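Local coordinates for amino Transferase (Eubacterium rectale, PDB 3ELE) that transfers amino groups with pyridoxal-5'-phosphate as cofactor, as a member of the class I and II aminotransferase family, at the interface of chains A and B. Residues are numbered along the deposited sequence; one frame, centred on the assembly and turned at random. Chains: chain A/B, Amino Transferase.

Contact 1 and contact 2 are separate patches of one two-fold interface, their C-alpha centres about 30 Å apart, with no residue or secondary-structure element in common. Contact 1 sets helix 6-13 of chain A across helix 269-282 of chain B, by apolar packing. Contact 2 is more polar: the short helix 66-70 of chain B plants B:His70 between helix 51-63 and the loop 251-255 of chain A, with hydrogen bonds around it and a leucine methyl on its ring. Each recurs with the chains exchanged, so the pair is fastened at four places by these patches, in keeping with the dimer expected of this aminotransferase family.

Contact 1: the interface of chains A and B. Residues chain A 4, 8-9, 12-13; chain B 271, 274-275.
A:Tyr9, whose ring edge rests on B:Ala274, has its backbone carbonyl O held by the hydroxyl OG of A:Ser13 at 2.8 Å. The hydroxyl approaches from above the carbonyl plane, 36° out of it, and also sits over one face of the tyrosine ring, toward the rim. That bond lies within the N-terminal arm of chain A, here helix 6-13; across to helix 269-282 of the partner this class I and II aminotransferase relies on close apolar packing, with no nitrogen or oxygen near enough to its counterpart to bond.

The tyrosine carries much of it. Its CG is anti to the backbone N (chi1 171°), which sends the ring alongside the partner helix with the CD1-CE1 edge turned inward. CD1 lies 3.9 Å from B:Ala274 CB, and the backbone O of B:Glu271 meets the same edge in the ring plane, 3.8 Å from CD1. Next to it the backbones themselves approach: A:Gly12 CA is 3.3 Å from the carbonyl O of B:Ala274, and having no side chain there probably helps the two helices come this near.

A:Val4 covers the other flank. One methyl, CG2, lies 3.6 Å from B:Glu271 CG, the two side chains running antiparallel, flank to flank, while CB of the valine sits 3.7 Å from B:Ala275 CB. The glutamate reaches the valine because it is stretched out, CG anti to its own backbone N (chi1 -178°), so its methylene stem does the packing and the carboxylate OE2 passes beside the same methyl. An alanine in place of B:Glu271 would probably leave A:Val4 CG2 without its packing partner and open a gap beside the tyrosine edge. Selenomethionine A:Met8 contributes little here, its CB standing 3.8 Å from the carbonyl O of B:Ala275.

Contact 2: the interface of chains A and B. Residues chain A 49, 53-54, 57, 251-255; chain B 66, 69-70.
B:His70 meets A:Asn54 tip to tip, the amide and imidazole planes turned 36° apart. Its NE2-H points at the amide oxygen OD1, 2.8 Å away, using a lone pair in the carbonyl plane, and the bond is fairly straight. At the other ring nitrogen the approach is more slanted: A:Glu255 crosses the histidine obliquely, its carboxylate 72° from the ring plane, and ND1 gives its hydrogen to OE2 at 2.6 Å on the anti side. With a partner at each nitrogen the ring is unlikely to spin, and the carboxylate would probably favour a positive imidazole.

The faces are packed too. A:Leu252 runs parallel to the histidine and lays its methyl CD2 over one face, 3.4 Å from CG; B:Leu69 CG backs the opposite face. The backbone joins in, A:Gly254 N bonding the carbonyl O of B:His70 at 2.8 Å.

B:Ser66, its OG anti to the backbone N (chi1 -173°), meets A:Ala49 through water: one molecule lies 2.6 Å from OG and 2.7 Å from A:Ala49 O.

In the fold, helix 66-70 of chain B is wedged against helix 51-63 and the loop 251-255 of chain A, which runs between A:Lys248, the lysine that in this family forms the Schiff base with pyridoxal-5'-phosphate, and A:Arg256 of the same pocket, and so probably couples the dimer seam to the active site.

Contact 1: the interface of chains A and B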
loop_
_atom_site.group_PDB
_atom_site.type_symbol
_atom_site.label_atom_id
_atom_site.label_comp_id
_atom_site.label_asym_id
_atom_site.label_seq_id
_atom_site.Cartn_x
_atom_site.Cartn_y
_atom_site.Cartn_z
ATOM N N VAL A 4 -3.970 21.927 -4.758
ATOM C CA VAL A 4 -4.123 20.466 -4.702
ATOM C C VAL A 4 -5.412 19.991 -5.371
ATOM O O VAL A 4 -6.286 20.790 -5.698
ATOM C CB VAL A 4 -4.127 19.955 -3.241
ATOM C CG1 VAL A 4 -2.766 20.222 -2.569
ATOM C CG2 VAL A 4 -5.302 20.573 -2.412
HETATM N N MSE A 8 -9.112 14.907 -3.281
HETATM C CA MSE A 8 -8.119 14.409 -2.334
HETATM C C MSE A 8 -8.159 15.270 -1.081
HETATM O O MSE A 8 -8.214 14.732 0.005
HETATM C CB MSE A 8 -6.724 14.355 -2.939
HETATM C CG MSE A 8 -6.587 13.386 -4.115
HETATM SE SE MSE A 8 -7.089 11.586 -3.789
HETATM C CE MSE A 8 -9.000 11.615 -4.174
ATOM N N TYR A 9 -8.189 16.590 -1.240
ATOM C CA TYR A 9 -8.351 17.495 -0.099
ATOM C C TYR A 9 -9.599 17.119 0.734
ATOM O O TYR A 9 -9.528 17.010 1.959
ATOM C CB TYR A 9 -8.456 18.968 -0.540
ATOM C CG TYR A 9 -8.837 19.862 0.632
ATOM C CD1 TYR A 9 -7.873 20.298 1.543
ATOM C CD2 TYR A 9 -10.182 20.202 0.870
ATOM C CE1 TYR A 9 -8.220 21.084 2.629
ATOM C CE2 TYR A 9 -10.544 20.974 1.966
ATOM C CZ TYR A 9 -9.562 21.410 2.846
ATOM O OH TYR A 9 -9.927 22.168 3.930
ATOM N N GLY A 12 -9.222 13.784 2.592
ATOM C CA GLY A 12 -8.311 13.876 3.740
ATOM C C GLY A 12 -8.728 14.827 4.850
ATOM O O GLY A 12 -8.154 14.780 5.923
ATOM N N SER A 13 -9.682 15.708 4.577
ATOM C CA SER A 13 -10.160 16.691 5.540
ATOM C C SER A 13 -11.503 16.296 6.180
ATOM O O SER A 13 -11.817 16.802 7.262
ATOM C CB SER A 13 -10.257 18.076 4.879
ATOM O OG SER A 13 -11.223 18.074 3.848
ATOM N N GLU B 271 -3.753 22.470 3.912
ATOM C CA GLU B 271 -4.340 22.036 2.636
ATOM C C GLU B 271 -3.533 20.906 1.984
ATOM O O GLU B 271 -4.106 19.934 1.525
ATOM C CB GLU B 271 -4.405 23.218 1.681
ATOM C CG GLU B 271 -5.037 22.929 0.328
ATOM C CD GLU B 271 -4.919 24.106 -0.590
ATOM O OE1 GLU B 271 -5.523 25.128 -0.304
ATOM O OE2 GLU B 271 -4.272 23.985 -1.635
ATOM N N ALA B 274 -3.655 17.634 4.229
ATOM C CA ALA B 274 -4.963 17.025 4.050
ATOM C C ALA B 274 -5.036 16.301 2.686
ATOM O O ALA B 274 -5.508 15.171 2.607
ATOM C CB ALA B 274 -6.039 18.068 4.178
ATOM N N ALA B 275 -4.505 16.906 1.630
ATOM C CA ALA B 275 -4.478 16.258 0.285
ATOM C C ALA B 275 -3.635 14.964 0.297
ATOM O O ALA B 275 -4.020 13.951 -0.289
ATOM C CB ALA B 275 -3.951 17.237 -0.777
#

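Contact 2: the interface of chains A and B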
loop_
_atom_site.group_PDB
_atom_site.type_symbol
_atom_site.label_atom_id
_atom_site.label_comp_id
_atom_site.label_asym_id
_atom_site.label_seq_id
_atom_site.Cartn_x
_atom_site.Cartn_y
_atom_site.Cartn_z
ATOM N N ALA A 49 -3.572 -11.957 18.793
ATOM C CA ALA A 49 -3.208 -12.918 17.757
ATOM C C ALA A 49 -2.892 -14.259 18.432
ATOM O O ALA A 49 -2.460 -14.266 19.595
ATOM C CB ALA A 49 -1.961 -12.426 16.971
ATOM N N VAL A 53 1.803 -16.585 15.696
ATOM C CA VAL A 53 2.205 -15.336 15.024
ATOM C C VAL A 53 3.517 -14.787 15.610
ATOM O O VAL A 53 4.525 -14.743 14.905
ATOM C CB VAL A 53 1.068 -14.256 15.065
ATOM C CG1 VAL A 53 1.556 -12.878 14.532
ATOM C CG2 VAL A 53 -0.148 -14.743 14.269
ATOM N N ASN A 54 3.493 -14.405 16.890
ATOM C CA ASN A 54 4.671 -13.856 17.589
ATOM C C ASN A 54 5.841 -14.845 17.661
ATOM O O ASN A 54 6.992 -14.443 17.463
ATOM C CB ASN A 54 4.294 -13.312 18.983
ATOM C CG ASN A 54 3.556 -11.957 18.933
ATOM O OD1 ASN A 54 3.412 -11.308 17.879
ATOM N ND2 ASN A 54 3.091 -11.526 20.094
ATOM N N ILE A 57 7.310 -14.915 14.062
ATOM C CA ILE A 57 8.054 -13.656 13.832
ATOM C C ILE A 57 9.433 -13.727 14.517
ATOM O O ILE A 57 10.455 -13.376 13.907
ATOM C CB ILE A 57 7.280 -12.406 14.318
ATOM C CG1 ILE A 57 6.051 -12.137 13.454
ATOM C CG2 ILE A 57 8.161 -11.151 14.264
ATOM C CD1 ILE A 57 5.117 -11.102 14.049
ATOM N N SER A 251 -5.845 -11.128 14.025
ATOM C CA SER A 251 -5.762 -9.876 14.811
ATOM C C SER A 251 -4.520 -9.034 14.464
ATOM O O SER A 251 -3.848 -8.474 15.353
ATOM C CB SER A 251 -5.883 -10.131 16.330
ATOM O OG SER A 251 -7.173 -10.582 16.646
ATOM N N LEU A 252 -4.247 -8.935 13.156
ATOM C CA LEU A 252 -3.106 -8.195 12.643
ATOM C C LEU A 252 -3.540 -7.039 11.710
ATOM O O LEU A 252 -2.958 -6.881 10.635
ATOM C CB LEU A 252 -2.157 -9.173 11.918
ATOM C CG LEU A 252 -1.657 -10.413 12.651
ATOM C CD1 LEU A 252 -0.801 -11.267 11.763
ATOM C CD2 LEU A 252 -0.887 -10.052 13.936
ATOM N N PRO A 253 -4.523 -6.196 12.140
ATOM C CA PRO A 253 -5.001 -5.131 11.243
ATOM C C PRO A 253 -3.967 -4.073 10.848
ATOM O O PRO A 253 -4.025 -3.561 9.731
ATOM C CB PRO A 253 -6.157 -4.498 12.024
ATOM C CG PRO A 253 -5.887 -4.757 13.382
ATOM C CD PRO A 253 -5.219 -6.102 13.437
ATOM N N GLY A 254 -3.072 -3.746 11.767
ATOM C CA GLY A 254 -1.990 -2.813 11.518
ATOM C C GLY A 254 -0.831 -3.364 10.708
ATOM O O GLY A 254 -0.021 -2.576 10.257
ATOM N N GLU A 255 -0.738 -4.691 10.530
ATOM C CA GLU A 255 0.370 -5.320 9.770
ATOM C C GLU A 255 0.222 -5.337 8.233
ATOM O O GLU A 255 1.221 -5.473 7.518
ATOM C CB GLU A 255 0.701 -6.701 10.350
ATOM C CG GLU A 255 0.947 -6.725 11.889
ATOM C CD GLU A 255 2.010 -5.749 12.407
ATOM O OE1 GLU A 255 2.627 -4.990 11.625
ATOM O OE2 GLU A 255 2.255 -5.739 13.638
ATOM N N SER B 66 0.246 -7.544 22.596
ATOM C CA SER B 66 -0.027 -8.083 21.238
ATOM C C SER B 66 -1.099 -7.318 20.448
ATOM O O SER B 66 -0.860 -6.929 19.313
ATOM C CB SER B 66 -0.392 -9.579 21.298
ATOM O OG SER B 66 -0.485 -10.118 19.982
ATOM N N LEU B 69 0.276 -3.871 19.724
ATOM C CA LEU B 69 1.413 -4.007 18.798
ATOM C C LEU B 69 0.979 -4.197 17.329
ATOM O O LEU B 69 1.557 -3.569 16.421
ATOM C CB LEU B 69 2.324 -5.191 19.204
ATOM C CG LEU B 69 3.503 -5.532 18.265
ATOM C CD1 LEU B 69 4.368 -4.302 18.025
ATOM C CD2 LEU B 69 4.323 -6.682 18.846
ATOM N N HIS B 70 -0.021 -5.060 17.110
ATOM C CA HIS B 70 -0.506 -5.417 15.744
ATOM C C HIS B 70 -1.768 -4.680 15.269
ATOM O O HIS B 70 -2.258 -4.927 14.157
ATOM C CB HIS B 70 -0.731 -6.934 15.645
ATOM C CG HIS B 70 0.480 -7.759 15.960
ATOM N ND1 HIS B 70 1.567 -7.827 15.116
ATOM C CD2 HIS B 70 0.760 -8.582 17.004
ATOM C CE1 HIS B 70 2.479 -8.629 15.641
ATOM N NE2 HIS B 70 2.009 -9.113 16.781
HETATM O O HOH W 1 -2.875 -9.227 18.070
HETATM O O HOH W 2 -0.503 -12.640 20.489
#